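Local coordinates for flagellar protein FliT (Bordetella bronchiseptica, PDB 3H3M) that probably acts as a flagellar export chaperone that binds the filament-capping protein FliD before its secretion, at the interface of chains A and B. Sequence-based numbering; all coordinates share one arbitrary frame. Chains: chain A/B, Flagellar protein FliT.

The four contacts sample one two-fold interface, in which the long helix 72-105 of chain A (71-105 in chain B) recurs throughout. Contacts 1 and 2, about 12 Å apart between the centres of their C-alpha atoms, use Tyr53, Leu85 and Ala89 with the chains exchanged, and contact 2 brings the two Asp88 residues together near the axis. On the same measure, contact 3 lies about 14 Å from contact 2 and about 16 Å from contact 1, and the peripheral contact 4 about 35 Å from contact 3. A dimer built from such an extended helical surface is plausible, although the structure alone does not prove it biological.

Contact 1: the interface of chains A and B. Residues chain A 82, 85-86, 89; chain B 53-54, 57-58, 61.
A:Leu85 and A:Ala89 pack against B:Tyr53 and B:Val57 where helix 72-105 of one FliT-family helical subunit meets helix 43-60 of the other. This is the close-fitting part of the contact. The phenol of B:Tyr53 is swung anti to its own main-chain nitrogen (chi1 -178°), which sends the ring across the interface at about a right angle to A:Leu85, its hydroxyl OH 3.3 Å from the methyl CD2. The methyl of A:Ala89 sits beside the CD2-CE2 side of the same ring, 3.8 Å from CE2. Next along the helix the two branches of B:Val57 divide their work: CG2 turns to A:Leu85 CB at 4.0 Å, while CG1 reaches the aliphatic stem of A:Glu86, 3.9 Å from CG. CG2 of B:Val54 adds a methyl contact to CB of A:Ala89.

Towards B:Arg61, just past the end of its helix, the methyl packing gives way to a charged margin, probably more accessible to solvent. A:Val82 offers CG1 to the arginine stem, 3.9 Å from CG, the two side chains crossing squarely. The extended A:Glu86 brings its carboxylate to the guanidinium with the planes 66° apart; the salt bridge is modelled too short for its exact geometry to be trusted. B:Glu58 helps position the arginine from within chain B: NE donates to the carboxylate oxygen OE1 at 3.3 Å, with OE1 18° out of the guanidinium plane. This second carboxylate also lies near A:Glu86, so the arginine probably offsets their mutual repulsion.

Contact 2: the interface of chains A and B. Residues chain A 34, 53, 84, 88; chain B 85, 88-89, 92.
B:Arg92 reaches across the interface between the two chains and inserts its guanidinium group between A:Met34, A:Tyr53 and A:Asp88, joining helix 71-105 of one FliT subunit to all three helices of the other. The guanidinium stands steeply against the tyrosine ring, with 77° between the planes, so that one nitrogen rather than the whole flat group addresses the aromatic face. That nitrogen, NH2, lies 3.4 Å from the centroid of the A:Tyr53 ring in a cation-pi contact. A bend at chi3 (-64°) brings the arginine end round to this position. One guanidinium face receives the selenium of A:Met34, a selenomethionine, whose SE is 3.7 Å from CZ, and the opposite face rests towards the backbone of B:Ala89. Between the selenium and that backbone the group is held in a slot. Its other terminal nitrogen, NH1, forms a salt bridge with OD1 of A:Asp88 at 3.3 Å, weak as a hydrogen bond.

The A:Asp88 carboxylate also faces its twin, B:Asp88, the planes standing 78° from each other. Their OD2 atoms are modelled 2.5 Å apart, which would be a clash for two charged groups; a shared proton could relieve it, but none is seen. In the twin of the tyrosine-leucine pair of contact 1, the A:Tyr53 hydroxyl OH makes a weak hydrogen bond to the B:Leu85 carbonyl oxygen O. Beyond it, the branch methyl CG2 of A:Ile84 meets CD2 of B:Leu85 at 4.0 Å.

Contact 3: the interface of chains A and B. Residues chain A 92-93, 96-97, 100; chain B 43, 46-47.
OD1 of the A:Asp93 carboxylate lies 3.9 Å from methyl CD2 of B:Leu47, a polar atom resting beside a contact, made largely of methyl and methylene groups, between helices of two FliT-family subunits. Here the later part of helix 72-105 in chain A lies against the start of helix 43-60 in chain B. B:Leu47 reaches deep into the chain A surface, its two methyls spread apart: CD2 lies between A:Leu96 CB and the A:Asp93 carboxylate, whereas CD1 faces the pyrrolidine ring of A:Pro97, 3.9 Å from CG. The side chains of B:Leu47 and A:Pro97 cross at about a right angle. The leucine is held from A:Leu96 as well, whose CB approaches its branch carbon CG at 3.7 Å.

A:Leu96 in turn reaches into chain B between B:Val46 and B:Trp43, using a different methyl for each. CD1 meets the valine methyl CG1 at 3.3 Å; that methyl is placed there because CG1 of B:Val46 stands opposite the main-chain nitrogen about the first bond (chi1 -178°). CD2 turns to the indole, 4.0 Å from the benzo-ring carbon CE3. Further along the helix, A:Ala100 brings its CB within 4.2 Å of CB of B:Trp43, approaching the base of that side chain rather than its ring.

Contact 4: the interface of chains A and B. Residues chain A 66-68; chain B 71, 74.
A:Pro68 packs against the guanidinium group of B:Arg74 where the loop joining helices 43-63 and 72-105 of one FliT subunit meets the first turns of helix 71-105 in the other. Van der Waals packing carries the link between the chains. The arginine turns one face to the proline, whose CA lies over it towards the rim, 3.4 Å from CZ. Bending at chi3 (-45°) brings the flat group round to the loop. Its NH2 reaches the loop backbone too, 3.0 Å from N of A:Pro68, yet this is no hydrogen bond: the guanidinium hydrogens are not directed at it, and the amide nitrogen of proline, its lone pair delocalised into the peptide, is no acceptor. The same NH2 lies 3.5 Å from CA of A:Gly66. The peptide preceding A:Glu67 is modelled as cis, a feature to treat with caution.

Polar pairing is found within chain B. NH2 of B:Arg74 makes a weak, bent hydrogen bond (123° at the hydrogen) within a salt bridge to the carboxylate oxygen OE2 of B:Glu71, 3.3 Å away, which may help steer the arginine towards the loop.

Longer-range charge effects involve A:Glu67. Its OE1 lies 4.5 Å from OE2 of B:Glu71, a like-charged approach that the neighbouring arginine would probably soften, with NH2 of B:Arg74 5.8 Å from that OE1.

Contact 1: the interface of chains A and B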
ATOM      1  N   VAL A  82      -1.310  -9.927   1.569  1.00  8.32           N
ATOM      2  CA  VAL A  82      -0.283  -9.769   2.598  1.00  7.89           C
ATOM      3  C   VAL A  82       1.003  -9.287   1.945  1.00  8.04           C
ATOM      4  O   VAL A  82       1.669  -8.401   2.461  1.00  7.57           O
ATOM      5  CB  VAL A  82      -0.013 -11.061   3.326  1.00  7.42           C
ATOM      6  CG1 VAL A  82       1.351 -11.018   3.907  1.00  6.19           C
ATOM      7  CG2 VAL A  82      -1.072 -11.279   4.399  1.00  5.45           C
ATOM      8  N   LEU A  85       0.558  -5.536   0.683  1.00  6.41           N
ATOM      9  CA  LEU A  85       0.654  -4.663   1.839  1.00  6.96           C
ATOM     10  C   LEU A  85       2.093  -4.618   2.415  1.00  8.36           C
ATOM     11  O   LEU A  85       2.596  -3.544   2.736  1.00  9.68           O
ATOM     12  CB  LEU A  85      -0.350  -5.074   2.912  1.00  6.75           C
ATOM     13  CG  LEU A  85      -1.870  -4.975   2.587  1.00  6.25           C
ATOM     14  CD1 LEU A  85      -2.725  -5.550   3.765  1.00  2.71           C
ATOM     15  CD2 LEU A  85      -2.333  -3.569   2.159  1.00  2.00           C
ATOM     16  N   GLU A  86       2.748  -5.768   2.564  1.00  8.99           N
ATOM     17  CA  GLU A  86       4.138  -5.805   3.051  1.00  9.67           C
ATOM     18  C   GLU A  86       5.076  -4.994   2.144  1.00  9.84           C
ATOM     19  O   GLU A  86       5.995  -4.298   2.608  1.00 10.34           O
ATOM     20  CB  GLU A  86       4.668  -7.238   3.105  1.00  9.82           C
ATOM     21  CG  GLU A  86       4.198  -8.074   4.258  1.00 10.68           C
ATOM     22  CD  GLU A  86       4.872  -9.467   4.291  1.00 11.64           C
ATOM     23  OE1 GLU A  86       5.386  -9.932   3.241  1.00 12.03           O
ATOM     24  OE2 GLU A  86       4.872 -10.083   5.387  1.00 11.32           O
ATOM     25  N   ALA A  89       4.397  -1.300   2.716  1.00  6.89           N
ATOM     26  CA  ALA A  89       5.031  -0.871   3.988  1.00  5.79           C
ATOM     27  C   ALA A  89       6.546  -0.727   3.832  1.00  4.81           C
ATOM     28  O   ALA A  89       7.148   0.206   4.341  1.00  4.20           O
ATOM     29  CB  ALA A  89       4.697  -1.824   5.101  1.00  4.55           C
TER
ATOM     30  N   TYR B  53       0.842  -0.317  11.341  1.00 11.59           N
ATOM     31  CA  TYR B  53       0.437  -0.975  10.080  1.00 10.38           C
ATOM     32  C   TYR B  53       1.057  -2.362   9.965  1.00  9.50           C
ATOM     33  O   TYR B  53       0.370  -3.336   9.830  1.00  9.07           O
ATOM     34  CB  TYR B  53       0.895  -0.085   8.909  1.00  9.89           C
ATOM     35  CG  TYR B  53       0.581  -0.485   7.471  1.00  8.15           C
ATOM     36  CD1 TYR B  53      -0.275   0.294   6.696  1.00  8.34           C
ATOM     37  CD2 TYR B  53       1.204  -1.587   6.854  1.00  7.21           C
ATOM     38  CE1 TYR B  53      -0.518  -0.016   5.340  1.00  8.26           C
ATOM     39  CE2 TYR B  53       0.964  -1.916   5.507  1.00  6.04           C
ATOM     40  CZ  TYR B  53       0.106  -1.115   4.759  1.00  7.66           C
ATOM     41  OH  TYR B  53      -0.141  -1.398   3.442  1.00  5.44           O
ATOM     42  N   VAL B  54       2.374  -2.417  10.022  1.00  9.19           N
ATOM     43  CA  VAL B  54       3.112  -3.664   9.958  1.00  9.06           C
ATOM     44  C   VAL B  54       2.617  -4.680  10.976  1.00  9.51           C
ATOM     45  O   VAL B  54       2.339  -5.819  10.630  1.00  9.62           O
ATOM     46  CB  VAL B  54       4.608  -3.413  10.163  1.00  8.63           C
ATOM     47  CG1 VAL B  54       5.210  -4.511  10.914  1.00  7.98           C
ATOM     48  CG2 VAL B  54       5.273  -3.237   8.832  1.00  8.30           C
ATOM     49  N   VAL B  57      -0.692  -5.826   9.743  1.00 11.37           N
ATOM     50  CA  VAL B  57      -0.405  -6.721   8.605  1.00 11.75           C
ATOM     51  C   VAL B  57       0.051  -8.109   9.049  1.00 12.12           C
ATOM     52  O   VAL B  57      -0.387  -9.097   8.491  1.00 12.86           O
ATOM     53  CB  VAL B  57       0.679  -6.124   7.644  1.00 11.82           C
ATOM     54  CG1 VAL B  57       1.261  -7.235   6.721  1.00 11.63           C
ATOM     55  CG2 VAL B  57       0.105  -5.002   6.836  1.00  9.76           C
ATOM     56  N   GLU B  58       0.944  -8.189  10.030  1.00 12.67           N
ATOM     57  CA  GLU B  58       1.437  -9.488  10.490  1.00 13.27           C
ATOM     58  C   GLU B  58       0.371 -10.207  11.331  1.00 12.99           C
ATOM     59  O   GLU B  58       0.260 -11.414  11.256  1.00 12.37           O
ATOM     60  CB  GLU B  58       2.780  -9.346  11.229  1.00 13.59           C
ATOM     61  CG  GLU B  58       3.919  -8.595  10.409  1.00 15.85           C
ATOM     62  CD  GLU B  58       4.067  -9.038   8.914  1.00 18.75           C
ATOM     63  OE1 GLU B  58       3.959 -10.253   8.613  1.00 22.01           O
ATOM     64  OE2 GLU B  58       4.313  -8.174   8.032  1.00 20.07           O
ATOM     65  N   ARG B  61      -1.569 -12.343   8.813  1.00 16.02           N
ATOM     66  CA  ARG B  61      -1.002 -13.674   8.551  1.00 16.40           C
ATOM     67  C   ARG B  61      -1.387 -14.710   9.630  1.00 16.73           C
ATOM     68  O   ARG B  61      -0.512 -15.243  10.305  1.00 16.80           O
ATOM     69  CB  ARG B  61       0.534 -13.603   8.529  1.00 16.56           C
ATOM     70  CG  ARG B  61       1.196 -12.759   7.439  1.00 18.04           C
ATOM     71  CD  ARG B  61       2.375 -13.521   6.774  1.00 18.92           C
ATOM     72  NE  ARG B  61       3.571 -12.703   6.502  1.00 20.67           N
ATOM     73  CZ  ARG B  61       4.623 -13.112   5.769  1.00 22.19           C
ATOM     74  NH1 ARG B  61       4.637 -14.333   5.210  1.00 22.50           N
ATOM     75  NH2 ARG B  61       5.682 -12.306   5.595  1.00 21.57           N
TER

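Contact 2: the interface of chains A and B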
HETATM    1  N   MSE A  34       8.280  -1.956  -7.263  1.00  2.55           N
HETATM    2  CA  MSE A  34       8.407  -0.662  -6.576  1.00  2.80           C
HETATM    3  C   MSE A  34       9.405  -0.784  -5.457  1.00  2.00           C
HETATM    4  O   MSE A  34      10.231   0.107  -5.257  1.00  2.00           O
HETATM    5  CB  MSE A  34       7.116  -0.163  -5.984  1.00  2.77           C
HETATM    6  CG  MSE A  34       6.068   0.024  -6.957  1.00  7.96           C
HETATM    7 SE   MSE A  34       4.598   0.951  -6.065  1.00 19.50          SE
HETATM    8  CE  MSE A  34       4.080  -0.444  -4.743  1.00 14.22           C
ATOM      9  N   TYR A  53       0.138   1.053 -11.432  1.00 13.74           N
ATOM     10  CA  TYR A  53      -0.533   0.668 -10.184  1.00 14.16           C
ATOM     11  C   TYR A  53      -1.977   1.102 -10.168  1.00 13.59           C
ATOM     12  O   TYR A  53      -2.830   0.348  -9.777  1.00 13.34           O
ATOM     13  CB  TYR A  53       0.226   1.264  -8.996  1.00 14.16           C
ATOM     14  CG  TYR A  53      -0.215   0.855  -7.599  1.00 17.60           C
ATOM     15  CD1 TYR A  53       0.429  -0.183  -6.891  1.00 20.25           C
ATOM     16  CD2 TYR A  53      -1.238   1.547  -6.949  1.00 21.29           C
ATOM     17  CE1 TYR A  53       0.040  -0.524  -5.574  1.00 21.85           C
ATOM     18  CE2 TYR A  53      -1.623   1.216  -5.642  1.00 23.68           C
ATOM     19  CZ  TYR A  53      -0.981   0.182  -4.958  1.00 23.90           C
ATOM     20  OH  TYR A  53      -1.389  -0.096  -3.661  1.00 25.38           O
ATOM     21  N   ILE A  84       1.311  -7.635  -1.029  1.00  6.53           N
ATOM     22  CA  ILE A  84       1.138  -6.268  -1.554  1.00  5.90           C
ATOM     23  C   ILE A  84       1.261  -5.272  -0.409  1.00  6.02           C
ATOM     24  O   ILE A  84       1.944  -4.256  -0.514  1.00  5.27           O
ATOM     25  CB  ILE A  84      -0.279  -6.067  -2.184  1.00  5.65           C
ATOM     26  CG1 ILE A  84      -0.489  -6.907  -3.454  1.00  5.32           C
ATOM     27  CG2 ILE A  84      -0.566  -4.602  -2.508  1.00  4.56           C
ATOM     28  CD1 ILE A  84      -1.968  -7.089  -3.802  1.00  2.00           C
ATOM     29  N   ASP A  88       4.163  -2.455   0.214  1.00  8.46           N
ATOM     30  CA  ASP A  88       3.778  -1.067   0.383  1.00  7.50           C
ATOM     31  C   ASP A  88       4.452  -0.529   1.631  1.00  7.08           C
ATOM     32  O   ASP A  88       5.051   0.549   1.620  1.00  6.84           O
ATOM     33  CB  ASP A  88       2.251  -0.975   0.474  1.00  8.23           C
ATOM     34  CG  ASP A  88       1.562  -0.788  -0.907  1.00 10.59           C
ATOM     35  OD1 ASP A  88       2.234  -0.968  -1.940  1.00 15.13           O
ATOM     36  OD2 ASP A  88       0.344  -0.402  -0.959  1.00 15.53           O
TER
ATOM     37  N   LEU B  85      -5.226   0.636  -0.542  1.00 11.07           N
ATOM     38  CA  LEU B  85      -4.467   0.734  -1.789  1.00 11.22           C
ATOM     39  C   LEU B  85      -4.371   2.147  -2.294  1.00 11.74           C
ATOM     40  O   LEU B  85      -3.282   2.592  -2.644  1.00 13.85           O
ATOM     41  CB  LEU B  85      -5.093  -0.169  -2.847  1.00 10.36           C
ATOM     42  CG  LEU B  85      -4.902  -1.664  -2.497  1.00 10.25           C
ATOM     43  CD1 LEU B  85      -5.434  -2.651  -3.575  1.00  7.11           C
ATOM     44  CD2 LEU B  85      -3.473  -1.921  -2.216  1.00  6.31           C
ATOM     45  N   ASP B  88      -1.971   4.289   0.323  1.00 10.88           N
ATOM     46  CA  ASP B  88      -0.547   4.022   0.179  1.00  9.59           C
ATOM     47  C   ASP B  88      -0.098   4.794  -1.020  1.00  9.45           C
ATOM     48  O   ASP B  88       0.915   5.458  -0.953  1.00 11.44           O
ATOM     49  CB  ASP B  88      -0.283   2.515  -0.001  1.00  9.22           C
ATOM     50  CG  ASP B  88      -0.544   1.676   1.312  1.00 11.98           C
ATOM     51  OD1 ASP B  88      -0.652   2.260   2.430  1.00  9.25           O
ATOM     52  OD2 ASP B  88      -0.619   0.412   1.234  1.00 16.46           O
ATOM     53  N   ALA B  89      -0.868   4.759  -2.106  1.00  7.82           N
ATOM     54  CA  ALA B  89      -0.451   5.430  -3.307  1.00  7.01           C
ATOM     55  C   ALA B  89      -0.481   6.939  -3.078  1.00  6.09           C
ATOM     56  O   ALA B  89       0.413   7.645  -3.516  1.00  7.07           O
ATOM     57  CB  ALA B  89      -1.323   5.028  -4.505  1.00  5.55           C
ATOM     58  N   ARG B  92       2.654   7.963  -1.152  1.00  9.10           N
ATOM     59  CA  ARG B  92       3.823   7.934  -2.029  1.00  8.60           C
ATOM     60  C   ARG B  92       3.828   9.148  -2.945  1.00  9.53           C
ATOM     61  O   ARG B  92       4.847   9.772  -3.126  1.00 10.03           O
ATOM     62  CB  ARG B  92       3.796   6.674  -2.901  1.00  8.78           C
ATOM     63  CG  ARG B  92       4.148   5.378  -2.159  1.00  9.34           C
ATOM     64  CD  ARG B  92       4.483   4.258  -3.154  1.00 10.49           C
ATOM     65  NE  ARG B  92       3.356   3.877  -4.011  1.00  7.70           N
ATOM     66  CZ  ARG B  92       2.463   2.930  -3.741  1.00  6.95           C
ATOM     67  NH1 ARG B  92       2.540   2.239  -2.636  1.00 10.96           N
ATOM     68  NH2 ARG B  92       1.470   2.669  -4.577  1.00  5.41           N
TER

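Contact 3: the interface of chains A and B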
ATOM      1  N   ARG A  92       7.686   2.514   2.024  1.00  6.74           N
ATOM      2  CA  ARG A  92       7.576   3.614   2.937  1.00  7.05           C
ATOM      3  C   ARG A  92       8.732   3.594   3.948  1.00  7.16           C
ATOM      4  O   ARG A  92       9.287   4.631   4.308  1.00  7.07           O
ATOM      5  CB  ARG A  92       6.268   3.422   3.651  1.00  7.61           C
ATOM      6  CG  ARG A  92       5.717   4.555   4.404  1.00  9.85           C
ATOM      7  CD  ARG A  92       4.202   4.415   4.396  1.00 10.19           C
ATOM      8  NE  ARG A  92       3.836   3.224   5.116  1.00 14.06           N
ATOM      9  CZ  ARG A  92       2.805   2.421   4.828  1.00 18.07           C
ATOM     10  NH1 ARG A  92       2.001   2.675   3.783  1.00 16.67           N
ATOM     11  NH2 ARG A  92       2.576   1.359   5.620  1.00 16.74           N
ATOM     12  N   ASP A  93       9.088   2.405   4.416  1.00  6.85           N
ATOM     13  CA  ASP A  93      10.083   2.264   5.473  1.00  6.68           C
ATOM     14  C   ASP A  93      11.503   2.476   4.929  1.00  6.38           C
ATOM     15  O   ASP A  93      12.448   2.562   5.701  1.00  6.78           O
ATOM     16  CB  ASP A  93      10.002   0.869   6.118  1.00  7.44           C
ATOM     17  CG  ASP A  93       8.923   0.759   7.223  1.00  9.60           C
ATOM     18  OD1 ASP A  93       8.289   1.787   7.539  1.00 15.92           O
ATOM     19  OD2 ASP A  93       8.708  -0.353   7.764  1.00  8.25           O
ATOM     20  N   LEU A  96      10.923   7.029   3.865  1.00  6.11           N
ATOM     21  CA  LEU A  96      10.516   8.080   4.771  1.00  6.89           C
ATOM     22  C   LEU A  96      11.607   8.447   5.773  1.00  7.12           C
ATOM     23  O   LEU A  96      11.698   9.633   6.173  1.00  7.44           O
ATOM     24  CB  LEU A  96       9.156   7.754   5.445  1.00  7.37           C
ATOM     25  CG  LEU A  96       7.860   7.766   4.571  1.00  7.02           C
ATOM     26  CD1 LEU A  96       6.637   7.708   5.446  1.00  5.48           C
ATOM     27  CD2 LEU A  96       7.809   8.974   3.601  1.00  5.25           C
ATOM     28  N   PRO A  97      12.452   7.479   6.185  1.00  6.85           N
ATOM     29  CA  PRO A  97      13.486   7.949   7.124  1.00  6.97           C
ATOM     30  C   PRO A  97      14.461   8.899   6.434  1.00  7.32           C
ATOM     31  O   PRO A  97      14.902   9.871   7.019  1.00  7.22           O
ATOM     32  CB  PRO A  97      14.149   6.657   7.585  1.00  6.44           C
ATOM     33  CG  PRO A  97      13.140   5.616   7.337  1.00  6.24           C
ATOM     34  CD  PRO A  97      12.463   6.015   6.083  1.00  6.96           C
ATOM     35  N   ALA A 100      12.386  12.368   6.095  1.00  5.22           N
ATOM     36  CA  ALA A 100      12.390  13.012   7.420  1.00  6.58           C
ATOM     37  C   ALA A 100      13.713  13.706   7.714  1.00  7.51           C
ATOM     38  O   ALA A 100      13.751  14.895   8.027  1.00  7.35           O
ATOM     39  CB  ALA A 100      12.073  11.993   8.550  1.00  5.27           C
TER
ATOM     40  N   TRP B  43       6.476  13.569   8.422  1.00  4.12           N
ATOM     41  CA  TRP B  43       6.960  12.237   8.011  1.00  4.03           C
ATOM     42  C   TRP B  43       7.254  11.282   9.145  1.00  4.22           C
ATOM     43  O   TRP B  43       7.062  10.066   8.998  1.00  3.61           O
ATOM     44  CB  TRP B  43       8.196  12.360   7.114  1.00  3.54           C
ATOM     45  CG  TRP B  43       7.930  13.347   6.047  1.00  4.25           C
ATOM     46  CD1 TRP B  43       8.540  14.580   5.871  1.00  4.06           C
ATOM     47  CD2 TRP B  43       6.881  13.277   5.075  1.00  2.00           C
ATOM     48  NE1 TRP B  43       7.968  15.237   4.788  1.00  2.79           N
ATOM     49  CE2 TRP B  43       6.954  14.463   4.284  1.00  2.13           C
ATOM     50  CE3 TRP B  43       5.912  12.323   4.773  1.00  2.00           C
ATOM     51  CZ2 TRP B  43       6.090  14.710   3.215  1.00  2.16           C
ATOM     52  CZ3 TRP B  43       5.047  12.573   3.693  1.00  3.11           C
ATOM     53  CH2 TRP B  43       5.148  13.765   2.930  1.00  2.00           C
ATOM     54  N   VAL B  46       4.012   9.853  10.143  1.00  9.73           N
ATOM     55  CA  VAL B  46       3.694   8.799   9.142  1.00  9.53           C
ATOM     56  C   VAL B  46       4.522   7.540   9.483  1.00  9.69           C
ATOM     57  O   VAL B  46       4.015   6.435   9.549  1.00  9.98           O
ATOM     58  CB  VAL B  46       4.009   9.214   7.684  1.00  9.28           C
ATOM     59  CG1 VAL B  46       3.617   8.115   6.753  1.00  7.88           C
ATOM     60  CG2 VAL B  46       3.287  10.464   7.284  1.00  7.70           C
ATOM     61  N   LEU B  47       5.800   7.731   9.738  1.00 10.41           N
ATOM     62  CA  LEU B  47       6.673   6.630  10.105  1.00 11.26           C
ATOM     63  C   LEU B  47       6.266   5.872  11.392  1.00 12.41           C
ATOM     64  O   LEU B  47       6.444   4.651  11.451  1.00 11.86           O
ATOM     65  CB  LEU B  47       8.091   7.130  10.258  1.00 10.87           C
ATOM     66  CG  LEU B  47       8.975   6.938   9.050  1.00 11.59           C
ATOM     67  CD1 LEU B  47      10.382   7.334   9.476  1.00  8.86           C
ATOM     68  CD2 LEU B  47       8.900   5.478   8.519  1.00 10.90           C
TER

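Contact 4: the interface of chains A and B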
ATOM      1  N   GLY A  66     -17.106 -10.101  -5.713  1.00 45.49           N
ATOM      2  CA  GLY A  66     -17.814 -11.297  -6.154  1.00 47.49           C
ATOM      3  C   GLY A  66     -17.072 -12.000  -7.284  1.00 48.86           C
ATOM      4  O   GLY A  66     -15.914 -11.618  -7.630  1.00 49.31           O
ATOM      5  N   GLU A  67     -17.672 -13.092  -7.790  1.00 50.02           N
ATOM      6  CA  GLU A  67     -18.671 -13.879  -7.036  1.00 50.37           C
ATOM      7  C   GLU A  67     -17.792 -14.475  -5.915  1.00 50.49           C
ATOM      8  O   GLU A  67     -16.589 -14.083  -5.848  1.00 50.03           O
ATOM      9  CB  GLU A  67     -19.290 -14.949  -7.972  1.00 51.24           C
ATOM     10  CG  GLU A  67     -20.001 -14.386  -9.278  1.00 52.02           C
ATOM     11  CD  GLU A  67     -21.580 -14.331  -9.188  1.00 55.07           C
ATOM     12  OE1 GLU A  67     -22.166 -14.153  -8.053  1.00 52.16           O
ATOM     13  OE2 GLU A  67     -22.235 -14.473 -10.277  1.00 56.04           O
ATOM     14  N   PRO A  68     -18.331 -15.389  -5.028  1.00 49.97           N
ATOM     15  CA  PRO A  68     -17.449 -15.891  -3.925  1.00 49.25           C
ATOM     16  C   PRO A  68     -16.176 -16.493  -4.515  1.00 47.99           C
ATOM     17  O   PRO A  68     -16.048 -16.464  -5.753  1.00 48.93           O
ATOM     18  CB  PRO A  68     -18.300 -16.986  -3.215  1.00 49.87           C
ATOM     19  CG  PRO A  68     -19.723 -16.916  -3.828  1.00 49.67           C
ATOM     20  CD  PRO A  68     -19.511 -16.268  -5.209  1.00 50.40           C
TER
ATOM     21  N   GLU B  71     -21.734 -11.964   1.106  1.00 30.55           N
ATOM     22  CA  GLU B  71     -21.502 -11.040  -0.027  1.00 30.29           C
ATOM     23  C   GLU B  71     -21.349  -9.586   0.451  1.00 29.55           C
ATOM     24  O   GLU B  71     -20.422  -8.868  -0.001  1.00 29.15           O
ATOM     25  CB  GLU B  71     -22.595 -11.195  -1.119  1.00 30.84           C
ATOM     26  CG  GLU B  71     -22.326 -10.372  -2.428  1.00 32.52           C
ATOM     27  CD  GLU B  71     -22.605 -11.140  -3.745  1.00 34.26           C
ATOM     28  OE1 GLU B  71     -23.797 -11.394  -4.042  1.00 32.86           O
ATOM     29  OE2 GLU B  71     -21.625 -11.460  -4.487  1.00 35.02           O
ATOM     30  N   ARG B  74     -18.016  -9.291   1.801  1.00 23.66           N
ATOM     31  CA  ARG B  74     -16.954  -9.233   0.809  1.00 24.16           C
ATOM     32  C   ARG B  74     -16.950  -7.865   0.132  1.00 23.72           C
ATOM     33  O   ARG B  74     -15.889  -7.360  -0.197  1.00 23.85           O
ATOM     34  CB  ARG B  74     -17.032 -10.390  -0.213  1.00 24.60           C
ATOM     35  CG  ARG B  74     -16.981 -11.806   0.415  1.00 27.22           C
ATOM     36  CD  ARG B  74     -16.513 -12.944  -0.571  1.00 30.55           C
ATOM     37  NE  ARG B  74     -17.164 -12.861  -1.882  1.00 32.52           N
ATOM     38  CZ  ARG B  74     -18.446 -13.144  -2.119  1.00 34.57           C
ATOM     39  NH1 ARG B  74     -19.257 -13.553  -1.140  1.00 35.39           N
ATOM     40  NH2 ARG B  74     -18.924 -13.027  -3.356  1.00 35.82           N
TER